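Local coordinates for protein aldehyde dehydrogenase 12 (Zea mays, PDB 6D97) that probably catalyses the NAD+-dependent oxidation of L-glutamate gamma-semialdehyde to glutamate, the last step of proline catabolism in plants, at residues N99-P104 against R528-D533; F130-Q135 against K140-A145; V192-P197 against M210-M215; W299-P304 against T441-D446. All blocks are in the same frame, centred on the assembly; numbering follows the deposited sequence.

Contact 1 of 4, residues N99-P104 against R528-D533; sequences NPLKAP and REIIYD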
# COMPACT_ATOMS: atom_id res chain seq x y z
N ASN A 99 -21.44 1.83 1.46
CA ASN A 99 -20.13 2.02 2.06
C ASN A 99 -19.52 0.63 2.25
O ASN A 99 -20.20 -0.36 1.95
CB ASN A 99 -20.23 2.81 3.37
CG ASN A 99 -21.15 2.17 4.38
OD1 ASN A 99 -20.93 1.04 4.82
ND2 ASN A 99 -22.17 2.91 4.81
N PRO A 100 -18.27 0.50 2.72
CA PRO A 100 -17.67 -0.84 2.82
C PRO A 100 -18.46 -1.84 3.66
O PRO A 100 -18.19 -3.04 3.55
CB PRO A 100 -16.30 -0.56 3.44
CG PRO A 100 -15.96 0.79 2.97
CD PRO A 100 -17.26 1.55 2.95
N LEU A 101 -19.41 -1.39 4.48
CA LEU A 101 -20.18 -2.30 5.32
C LEU A 101 -21.66 -2.36 4.97
O LEU A 101 -22.37 -3.20 5.54
CB LEU A 101 -20.04 -1.91 6.80
CG LEU A 101 -18.64 -2.02 7.41
CD1 LEU A 101 -18.68 -1.72 8.90
CD2 LEU A 101 -18.04 -3.39 7.14
N LYS A 102 -22.14 -1.51 4.07
CA LYS A 102 -23.56 -1.41 3.77
C LYS A 102 -23.79 -1.48 2.27
O LYS A 102 -23.13 -0.76 1.51
CB LYS A 102 -24.14 -0.10 4.33
CG LYS A 102 -25.63 0.04 4.08
CD LYS A 102 -26.13 1.40 4.50
CE LYS A 102 -25.57 2.47 3.58
NZ LYS A 102 -26.21 3.79 3.81
N ALA A 103 -24.74 -2.32 1.86
CA ALA A 103 -25.04 -2.56 0.45
C ALA A 103 -23.79 -2.73 -0.41
O ALA A 103 -23.66 -2.10 -1.46
CB ALA A 103 -25.92 -1.45 -0.10
N PRO A 104 -22.85 -3.59 -0.00
CA PRO A 104 -21.59 -3.71 -0.76
C PRO A 104 -21.79 -4.21 -2.18
O PRO A 104 -20.92 -3.98 -3.03
CB PRO A 104 -20.77 -4.71 0.06
CG PRO A 104 -21.79 -5.55 0.73
CD PRO A 104 -22.94 -4.62 1.05
N ARG A 528 -12.58 6.65 7.85
CA ARG A 528 -13.29 6.26 9.06
C ARG A 528 -12.52 5.13 9.72
O ARG A 528 -12.18 4.14 9.06
CB ARG A 528 -14.73 5.82 8.79
CG ARG A 528 -15.52 5.69 10.09
CD ARG A 528 -16.89 5.08 9.93
NE ARG A 528 -17.64 5.17 11.18
CZ ARG A 528 -18.83 4.60 11.39
NH1 ARG A 528 -19.41 3.90 10.44
NH2 ARG A 528 -19.43 4.73 12.57
N GLU A 529 -12.25 5.28 11.01
CA GLU A 529 -11.58 4.26 11.79
C GLU A 529 -12.63 3.53 12.63
O GLU A 529 -13.41 4.16 13.35
CB GLU A 529 -10.51 4.86 12.69
CG GLU A 529 -9.61 3.85 13.38
CD GLU A 529 -8.54 3.29 12.47
OE1 GLU A 529 -8.31 3.89 11.39
OE2 GLU A 529 -7.93 2.25 12.81
N ILE A 530 -12.65 2.20 12.51
CA ILE A 530 -13.54 1.35 13.29
C ILE A 530 -12.66 0.39 14.08
O ILE A 530 -11.90 -0.39 13.49
CB ILE A 530 -14.54 0.59 12.41
CG1 ILE A 530 -15.48 1.57 11.71
CG2 ILE A 530 -15.34 -0.40 13.23
CD1 ILE A 530 -16.38 0.91 10.68
N ILE A 531 -12.74 0.47 15.40
CA ILE A 531 -11.87 -0.28 16.30
C ILE A 531 -12.72 -1.34 16.98
O ILE A 531 -13.58 -1.01 17.81
CB ILE A 531 -11.18 0.62 17.33
CG1 ILE A 531 -10.42 1.75 16.64
CG2 ILE A 531 -10.27 -0.20 18.22
CD1 ILE A 531 -11.19 3.06 16.57
N TYR A 532 -12.48 -2.60 16.65
CA TYR A 532 -13.16 -3.69 17.33
C TYR A 532 -12.45 -4.00 18.64
O TYR A 532 -11.22 -3.95 18.73
CB TYR A 532 -13.23 -4.93 16.45
CG TYR A 532 -14.11 -4.75 15.23
CD1 TYR A 532 -15.49 -4.84 15.33
CD2 TYR A 532 -13.55 -4.50 13.98
CE1 TYR A 532 -16.29 -4.67 14.21
CE2 TYR A 532 -14.35 -4.33 12.87
CZ TYR A 532 -15.72 -4.42 12.99
OH TYR A 532 -16.51 -4.25 11.87
N ASP A 533 -13.24 -4.30 19.67
CA ASP A 533 -12.75 -4.61 21.00
C ASP A 533 -13.76 -5.54 21.66
O ASP A 533 -14.54 -5.12 22.52
CB ASP A 533 -12.55 -3.33 21.82
CG ASP A 533 -11.39 -3.44 22.79
OD1 ASP A 533 -10.94 -4.58 23.05
OD2 ASP A 533 -10.93 -2.40 23.29
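Leu101, whose side chain meets Ile530, donates its backbone N to Asn99 OD1 at 2.9 Å. The N-H...O angle is 148°, and the donor lies in the carbonyl plane of the amide. This is an Asx turn. It is laid over a type I beta turn from Asn99 to Lys102, in which Lys102 N donates to Asn99 O at 3.1 Å. Asn99 N donates in the other sense, to Lys102 O, also at 3.1 Å. Backbone and side chain therefore fix the place from which Leu101 projects.

Leu101 CG stands anti to the carbonyl carbon (chi1 -64°), and the branch beyond it carries CD1 towards the strand. Ile530 CG1 is likewise anti to its own carbonyl carbon, and its CD1 points back at the leucine. The two side chains meet tip to tip, with Leu101 CD1 3.9 Å from Ile530 CD1. Tyr532 is a looser neighbour, its OH 4.5 Å from Leu101 CD1. Ile530 CG2 rests on one face of the Tyr532 ring, 4.0 Å above its plane and offset toward the rim. Across the two segments the contact is small and apolar, burying 80 Å².

Arg181 of the third subunit packs on Leu101. Asn99 ND2 is bonded to His95 O and to Gly479 O of the second subunit. The turn sits in the loop between helices 83-90 and 105-121. Strand 526-533 pairs antiparallel with strand 180-187, and it also joins a strand of the second subunit in a parallel ladder that carries the sheet across the interface.

Contact 2 of 4, residues F130-Q135 against K140-A145; sequences FAKLIQ and KSYQQA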
# COMPACT_ATOMS: atom_id res chain seq x y z
N PHE A 130 -19.53 11.01 -29.92
CA PHE A 130 -19.14 11.89 -28.82
C PHE A 130 -18.05 12.87 -29.25
O PHE A 130 -18.06 14.03 -28.82
CB PHE A 130 -18.69 11.07 -27.62
CG PHE A 130 -19.82 10.66 -26.72
CD1 PHE A 130 -20.46 11.60 -25.92
CD2 PHE A 130 -20.25 9.34 -26.67
CE1 PHE A 130 -21.50 11.23 -25.09
CE2 PHE A 130 -21.29 8.97 -25.84
CZ PHE A 130 -21.91 9.92 -25.05
N ALA A 131 -17.11 12.43 -30.09
CA ALA A 131 -16.09 13.33 -30.58
C ALA A 131 -16.70 14.48 -31.38
O ALA A 131 -16.32 15.64 -31.22
CB ALA A 131 -15.07 12.57 -31.43
N LYS A 132 -17.66 14.16 -32.25
CA LYS A 132 -18.31 15.20 -33.05
C LYS A 132 -19.15 16.12 -32.18
O LYS A 132 -19.14 17.34 -32.38
CB LYS A 132 -19.17 14.57 -34.14
CG LYS A 132 -18.58 14.69 -35.53
CD LYS A 132 -18.21 13.32 -36.07
CE LYS A 132 -17.82 13.40 -37.53
NZ LYS A 132 -18.12 12.13 -38.26
N LEU A 133 -19.89 15.56 -31.22
CA LEU A 133 -20.71 16.38 -30.34
C LEU A 133 -19.85 17.33 -29.52
O LEU A 133 -20.21 18.50 -29.32
CB LEU A 133 -21.56 15.50 -29.43
CG LEU A 133 -22.69 16.21 -28.69
CD1 LEU A 133 -23.56 16.99 -29.64
CD2 LEU A 133 -23.52 15.20 -27.93
N ILE A 134 -18.71 16.84 -29.02
CA ILE A 134 -17.77 17.69 -28.29
C ILE A 134 -17.32 18.85 -29.16
O ILE A 134 -17.28 20.01 -28.73
CB ILE A 134 -16.57 16.87 -27.80
CG1 ILE A 134 -16.97 15.96 -26.64
CG2 ILE A 134 -15.41 17.77 -27.40
CD1 ILE A 134 -15.91 14.94 -26.27
N GLN A 135 -16.99 18.55 -30.42
CA GLN A 135 -16.52 19.57 -31.36
C GLN A 135 -17.54 20.68 -31.56
O GLN A 135 -17.15 21.85 -31.71
CB GLN A 135 -16.21 18.93 -32.71
CG GLN A 135 -14.83 18.36 -32.85
CD GLN A 135 -14.51 17.99 -34.28
OE1 GLN A 135 -15.07 17.04 -34.83
NE2 GLN A 135 -13.62 18.75 -34.91
N LYS A 140 -12.72 22.16 -31.07
CA LYS A 140 -11.35 21.66 -31.05
C LYS A 140 -11.25 20.66 -32.20
O LYS A 140 -12.26 20.26 -32.78
CB LYS A 140 -11.01 21.01 -29.71
CG LYS A 140 -11.91 19.83 -29.37
CD LYS A 140 -11.54 19.21 -28.03
CE LYS A 140 -12.06 20.04 -26.87
NZ LYS A 140 -11.81 19.40 -25.55
N SER A 141 -10.02 20.28 -32.53
CA SER A 141 -9.82 19.36 -33.64
C SER A 141 -10.48 18.01 -33.34
O SER A 141 -10.75 17.67 -32.18
CB SER A 141 -8.34 19.17 -33.93
OG SER A 141 -7.73 18.31 -32.98
N TYR A 142 -10.74 17.25 -34.40
CA TYR A 142 -11.40 15.96 -34.23
C TYR A 142 -10.57 15.01 -33.38
O TYR A 142 -11.12 14.25 -32.57
CB TYR A 142 -11.68 15.32 -35.60
CG TYR A 142 -12.39 13.99 -35.51
CD1 TYR A 142 -13.76 13.91 -35.31
CD2 TYR A 142 -11.68 12.79 -35.62
CE1 TYR A 142 -14.41 12.70 -35.24
CE2 TYR A 142 -12.33 11.57 -35.55
CZ TYR A 142 -13.69 11.53 -35.36
OH TYR A 142 -14.32 10.31 -35.28
N GLN A 143 -9.25 15.04 -33.54
CA GLN A 143 -8.40 14.14 -32.76
C GLN A 143 -8.36 14.54 -31.29
O GLN A 143 -8.31 13.67 -30.41
CB GLN A 143 -6.99 14.10 -33.36
CG GLN A 143 -6.91 13.34 -34.67
CD GLN A 143 -5.49 13.21 -35.19
OE1 GLN A 143 -5.16 13.69 -36.27
NE2 GLN A 143 -4.63 12.55 -34.41
N GLN A 144 -8.38 15.85 -31.01
CA GLN A 144 -8.44 16.29 -29.62
C GLN A 144 -9.76 15.87 -28.97
O GLN A 144 -9.77 15.42 -27.82
CB GLN A 144 -8.27 17.81 -29.54
CG GLN A 144 -6.87 18.31 -29.84
CD GLN A 144 -5.88 17.97 -28.74
OE1 GLN A 144 -6.23 17.93 -27.56
NE2 GLN A 144 -4.63 17.72 -29.13
N ALA A 145 -10.87 16.01 -29.70
CA ALA A 145 -12.16 15.57 -29.18
C ALA A 145 -12.20 14.05 -29.01
O ALA A 145 -12.78 13.54 -28.05
CB ALA A 145 -13.29 16.03 -30.10
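The Tyr142 ring meets the Gln135 amide at its edge. Gln135 OE1 lies in the ring plane, 3.4 Å from Tyr142 CD1, and the amide and ring planes are 65° apart. Lys132 CD approaches the same edge, 3.9 Å from Tyr142 CE1. Ala131 CB comes in obliquely. Tyr142 CG is anti to the backbone N (chi1 -179°), which sets the ring alongside helix 124-137. The ring hydroxyl is bonded to Asp128, which also forms a salt bridge with Lys132 NZ.

The other end of the amide makes the polar link. Gln135 NE2 donates to Lys140 O at 2.9 Å with an N-H...O angle of 150°. The bond lies close to both the amide plane and the carbonyl plane, and this holds the amide in its rotation. Ala145 CB packs 3.8 Å from Ile134 CG2 and 3.3 Å from Ala131 O. The aliphatic part of Lys140 crosses Ile134, and its NZ goes on to Asn199 O and Glu148.

Ser141 is the N-cap of helix 142-157. Its OG accepts from Gln144 N at 3.2 Å and is also hydrogen-bonded to the terminal carboxylate of Thr547 of the second subunit. The arrangement is that of two consecutive helices joined by a short loop, with small alanines at their close approach.

Contact 3 of 4, residues V192-P197 against M210-M215; sequences VAIITP and MGALYM. With NAD (nicotinamide-adenine-dinucleotide), chain E.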
# COMPACT_ATOMS: atom_id res chain seq x y z
N VAL A 192 -23.40 15.00 -2.50
CA VAL A 192 -22.27 15.78 -3.00
C VAL A 192 -22.67 16.49 -4.28
O VAL A 192 -23.72 16.21 -4.87
CB VAL A 192 -21.02 14.90 -3.23
CG1 VAL A 192 -20.65 14.14 -1.98
CG2 VAL A 192 -21.24 13.96 -4.39
N ALA A 193 -21.81 17.41 -4.72
CA ALA A 193 -22.03 18.19 -5.92
C ALA A 193 -20.77 18.19 -6.78
O ALA A 193 -19.65 18.10 -6.27
CB ALA A 193 -22.44 19.63 -5.60
N ILE A 194 -20.97 18.29 -8.09
CA ILE A 194 -19.88 18.33 -9.07
C ILE A 194 -20.16 19.46 -10.05
O ILE A 194 -21.26 19.54 -10.61
CB ILE A 194 -19.72 17.00 -9.81
CG1 ILE A 194 -19.55 15.87 -8.81
CG2 ILE A 194 -18.51 17.04 -10.73
CD1 ILE A 194 -19.70 14.50 -9.43
N ILE A 195 -19.17 20.32 -10.26
CA ILE A 195 -19.29 21.49 -11.12
C ILE A 195 -18.06 21.52 -12.03
O ILE A 195 -16.93 21.60 -11.55
CB ILE A 195 -19.38 22.78 -10.29
CG1 ILE A 195 -20.52 22.68 -9.27
CG2 ILE A 195 -19.57 23.98 -11.20
CD1 ILE A 195 -20.55 23.82 -8.28
N THR A 196 -18.29 21.46 -13.34
CA THR A 196 -17.22 21.35 -14.32
C THR A 196 -17.37 22.38 -15.43
O THR A 196 -18.47 22.89 -15.67
CB THR A 196 -17.18 19.93 -14.93
OG1 THR A 196 -18.26 19.77 -15.85
CG2 THR A 196 -17.28 18.89 -13.85
N PRO A 197 -16.26 22.70 -16.15
CA PRO A 197 -16.30 23.83 -17.09
C PRO A 197 -16.56 23.43 -18.54
O PRO A 197 -16.94 22.29 -18.84
CB PRO A 197 -14.89 24.42 -16.94
CG PRO A 197 -14.04 23.20 -16.76
CD PRO A 197 -14.89 22.17 -16.01
N MET A 210 -18.30 9.35 -11.97
CA MET A 210 -18.14 7.94 -11.63
C MET A 210 -17.37 7.77 -10.33
O MET A 210 -17.72 6.90 -9.51
CB MET A 210 -17.45 7.18 -12.77
CG MET A 210 -18.19 7.27 -14.09
SD MET A 210 -19.92 6.76 -13.98
CE MET A 210 -19.75 5.06 -13.42
N GLY A 211 -16.33 8.58 -10.11
CA GLY A 211 -15.60 8.52 -8.86
C GLY A 211 -16.49 8.74 -7.66
O GLY A 211 -16.44 8.00 -6.67
N ALA A 212 -17.35 9.77 -7.73
CA ALA A 212 -18.28 10.03 -6.64
C ALA A 212 -19.20 8.84 -6.42
O ALA A 212 -19.42 8.41 -5.27
CB ALA A 212 -19.09 11.29 -6.94
N LEU A 213 -19.75 8.28 -7.50
CA LEU A 213 -20.66 7.14 -7.36
C LEU A 213 -19.94 5.91 -6.83
O LEU A 213 -20.49 5.18 -6.00
CB LEU A 213 -21.32 6.83 -8.70
CG LEU A 213 -22.38 7.82 -9.18
CD1 LEU A 213 -22.75 7.55 -10.63
CD2 LEU A 213 -23.60 7.74 -8.29
N TYR A 214 -18.70 5.68 -7.28
CA TYR A 214 -17.96 4.49 -6.86
C TYR A 214 -17.84 4.41 -5.35
O TYR A 214 -18.04 3.35 -4.75
CB TYR A 214 -16.56 4.48 -7.48
CG TYR A 214 -16.50 4.28 -8.98
CD1 TYR A 214 -17.53 3.65 -9.67
CD2 TYR A 214 -15.39 4.71 -9.71
CE1 TYR A 214 -17.47 3.46 -11.04
CE2 TYR A 214 -15.32 4.53 -11.07
CZ TYR A 214 -16.35 3.91 -11.73
OH TYR A 214 -16.27 3.73 -13.10
N MET A 215 -17.51 5.53 -4.70
CA MET A 215 -17.24 5.52 -3.27
C MET A 215 -18.50 5.53 -2.42
O MET A 215 -18.40 5.42 -1.20
CB MET A 215 -16.35 6.70 -2.89
CG MET A 215 -15.04 6.75 -3.65
SD MET A 215 -14.18 5.16 -3.67
CE MET A 215 -13.81 4.94 -1.93
PA NAD E . -15.86 28.99 -14.43
O1A NAD E . -15.35 29.18 -12.97
O2A NAD E . -16.32 30.13 -15.20
O5B NAD E . -17.07 28.17 -14.68
C5B NAD E . -17.02 26.78 -14.47
C4B NAD E . -18.32 26.19 -13.92
O4B NAD E . -18.65 26.69 -12.64
C3B NAD E . -19.49 26.39 -14.83
O3B NAD E . -20.29 25.27 -14.83
C2B NAD E . -20.18 27.53 -14.21
O2B NAD E . -21.52 27.52 -14.52
C1B NAD E . -19.92 27.27 -12.77
N9A NAD E . -20.01 28.42 -11.91
C8A NAD E . -19.60 29.72 -12.16
N7A NAD E . -19.83 30.47 -11.08
C5A NAD E . -20.40 29.68 -10.08
C6A NAD E . -20.83 29.91 -8.78
N6A NAD E . -20.74 31.23 -8.22
N1A NAD E . -21.34 28.91 -8.06
C2A NAD E . -21.45 27.65 -8.56
N3A NAD E . -21.03 27.39 -9.82
C4A NAD E . -20.51 28.37 -10.59
O3 NAD E . -14.97 28.41 -15.44
PN NAD E . -14.43 29.13 -16.75
O1N NAD E . -13.34 28.13 -17.27
O2N NAD E . -15.50 29.23 -17.80
O5D NAD E . -13.79 30.47 -16.52
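Ala212 CB packs against two strand residues, 4.1 Å from Ile194 CD1 and 4.3 Å from Val192 CG2. The contact joins the strand and helix of a beta-alpha-beta unit in the Rossmann-type NAD-binding sheet: strand 191-196, helix 203-214 and strand 218-223. Ile194 CG1 is anti to the carbonyl carbon (chi1 -54°), and this directs CD1 to the helix. All three side chains are buried and apolar.

Trp524 of helix 517-524 forms the next shell and touches Val192, Ile194 and Ala212. The strand itself is held on both edges. Val192 and Ile194 bond through the backbone to strand 218-223, and Ala193 bonds to strand 269-273.

On the side of the strand turned away from helix 203-214 lies the cofactor. Ile195 borders its adenosine part. Ile195 CG2 is 3.2 Å from the ribose O4B of NAD, and Ile195 CD1 is 3.9 Å from adenine N3A. Ser275, Lys222 and Asn259 also bond to NAD. One strand thus packs on a helix with one side and lines the cofactor pocket with the other. Just past Ile195, the ribose hydroxyl O3B of NAD donates to the backbone Thr196 O at 3.1 Å.

Contact 4 of 4, residues W299-P304 against T441-D446; sequences WKILGP and TEYSED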
# COMPACT_ATOMS: atom_id res chain seq x y z
N TRP A 299 4.14 26.37 -16.82
CA TRP A 299 5.42 26.77 -17.37
C TRP A 299 6.14 25.57 -17.96
O TRP A 299 5.92 24.42 -17.55
CB TRP A 299 6.33 27.44 -16.30
CG TRP A 299 6.41 26.74 -14.97
CD1 TRP A 299 5.70 27.03 -13.84
CD2 TRP A 299 7.28 25.65 -14.63
NE1 TRP A 299 6.06 26.18 -12.83
CE2 TRP A 299 7.02 25.32 -13.28
CE3 TRP A 299 8.24 24.92 -15.34
CZ2 TRP A 299 7.70 24.29 -12.63
CZ3 TRP A 299 8.90 23.90 -14.69
CH2 TRP A 299 8.62 23.59 -13.35
N LYS A 300 6.99 25.84 -18.95
CA LYS A 300 7.93 24.88 -19.49
C LYS A 300 9.32 25.49 -19.41
O LYS A 300 9.53 26.63 -19.86
CB LYS A 300 7.60 24.51 -20.94
CG LYS A 300 8.62 23.60 -21.58
CD LYS A 300 8.18 23.17 -22.97
CE LYS A 300 7.09 22.11 -22.91
NZ LYS A 300 6.34 22.01 -24.19
N ILE A 301 10.24 24.76 -18.79
CA ILE A 301 11.64 25.16 -18.71
C ILE A 301 12.43 24.27 -19.65
O ILE A 301 12.31 23.04 -19.60
CB ILE A 301 12.17 25.04 -17.27
CG1 ILE A 301 11.44 25.99 -16.32
CG2 ILE A 301 13.66 25.32 -17.24
CD1 ILE A 301 11.81 25.77 -14.86
N LEU A 302 13.21 24.89 -20.52
CA LEU A 302 14.16 24.16 -21.36
C LEU A 302 15.52 24.16 -20.67
O LEU A 302 16.03 25.22 -20.29
CB LEU A 302 14.28 24.79 -22.74
CG LEU A 302 13.02 25.05 -23.58
CD1 LEU A 302 13.42 25.62 -24.93
CD2 LEU A 302 12.19 23.79 -23.76
N GLY A 303 16.09 22.97 -20.50
CA GLY A 303 17.39 22.85 -19.89
C GLY A 303 18.50 23.22 -20.84
O GLY A 303 18.28 23.62 -21.99
N PRO A 304 19.74 23.08 -20.36
CA PRO A 304 20.89 23.46 -21.19
C PRO A 304 21.22 22.48 -22.31
O PRO A 304 21.89 22.88 -23.27
CB PRO A 304 22.04 23.54 -20.18
CG PRO A 304 21.66 22.54 -19.13
CD PRO A 304 20.15 22.57 -19.04
N THR A 441 10.47 33.58 -22.84
CA THR A 441 11.59 34.33 -22.28
C THR A 441 12.84 33.47 -22.34
O THR A 441 12.81 32.27 -22.66
CB THR A 441 11.30 34.77 -20.84
OG1 THR A 441 12.21 35.81 -20.49
CG2 THR A 441 11.46 33.62 -19.87
N GLU A 442 13.97 34.10 -22.04
CA GLU A 442 15.28 33.47 -22.13
C GLU A 442 16.03 33.65 -20.82
O GLU A 442 15.95 34.71 -20.19
CB GLU A 442 16.10 34.04 -23.29
CG GLU A 442 17.42 33.33 -23.50
CD GLU A 442 18.35 34.08 -24.43
OE1 GLU A 442 18.29 33.84 -25.65
OE2 GLU A 442 19.13 34.93 -23.93
N TYR A 443 16.75 32.61 -20.42
CA TYR A 443 17.63 32.67 -19.26
C TYR A 443 18.98 32.07 -19.62
O TYR A 443 19.06 31.09 -20.37
CB TYR A 443 17.03 31.95 -18.04
CG TYR A 443 17.02 30.43 -18.09
CD1 TYR A 443 15.99 29.74 -18.71
CD2 TYR A 443 18.04 29.70 -17.47
CE1 TYR A 443 15.97 28.35 -18.73
CE2 TYR A 443 18.03 28.32 -17.50
CZ TYR A 443 17.00 27.65 -18.13
OH TYR A 443 16.99 26.28 -18.15
N SER A 444 20.04 32.67 -19.09
CA SER A 444 21.39 32.18 -19.30
C SER A 444 21.75 31.15 -18.24
O SER A 444 20.98 30.89 -17.31
CB SER A 444 22.40 33.34 -19.28
OG SER A 444 22.48 33.93 -18.00
N GLU A 445 22.93 30.56 -18.40
CA GLU A 445 23.36 29.51 -17.48
C GLU A 445 23.42 30.01 -16.04
O GLU A 445 23.29 29.21 -15.10
CB GLU A 445 24.73 28.96 -17.91
N ASP A 446 23.57 31.32 -15.84
CA ASP A 446 23.72 31.89 -14.51
C ASP A 446 22.39 32.28 -13.87
O ASP A 446 22.39 32.73 -12.72
CB ASP A 446 24.63 33.12 -14.56
CG ASP A 446 25.76 32.98 -15.56
OD1 ASP A 446 25.54 33.25 -16.76
OD2 ASP A 446 26.87 32.58 -15.15
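Tyr443 reaches Leu302 and Ile301 because its CG stands between the backbone N and the carbonyl carbon (chi1 74°). This torsion swings the ring out toward segment 299-304. Ile301 presents its CG2 branch, which is anti to its own backbone N.

The two segments belong to the seven-stranded mixed sheet of the enzyme, probably the core of the catalytic domain as in other aldehyde dehydrogenases. Strands 298-302 and 437-443 are not neighbours. Strand 331-337 runs between them, parallel to both. The tyrosine therefore spans a strand, and its ring meets that of His337 on the way, with the planes steeply inclined.

The hydroxyl of Tyr443 makes the polar link. Tyr443 OH donates to Leu302 O at 2.6 Å. The C=O...donor angle is 140°, and the donor is tilted 32° from the carbonyl plane. Leu302 O lies at the edge of the ring, near its plane. The bond ties down a carbonyl at the last residue of strand 298-302, where the chain leaves the sheet.

The Ile301 and Tyr443 side chains cross at about a right angle. Ile301 CG2 is 4.1 Å from Tyr443 CE1 and approaches the ring obliquely. Phe473 of helix 471-479 touches both residues and also Pro304. The residues that touch are all buried, away from the NAD site. Around the hydroxyl, Ile301 CG2 stands 3.6 Å from Tyr443 OH, and Gly303 CA is 3.9 Å from the same oxygen.

Contact 1 closes the longest loop of the four, and the other three are nested inside it in the order contact 2, contact 3, contact 4. Contacts 1 and 3 are the nearest pair, with centres about 22 Å apart; contacts 1 and 4 are the farthest, at about 52 Å between centres. No two contacts touch. Each of contacts 1, 3 and 4 uses a different sheet. Contact 2 uses no sheet; it joins helix 124-137 to the start of helix 142-157 and the loop before it. Contacts 1 and 2 both touch the second subunit. Contact 1 thus lies at the subunit interfaces, contact 3 in the NAD-binding sheet and contact 4 in the probable catalytic domain.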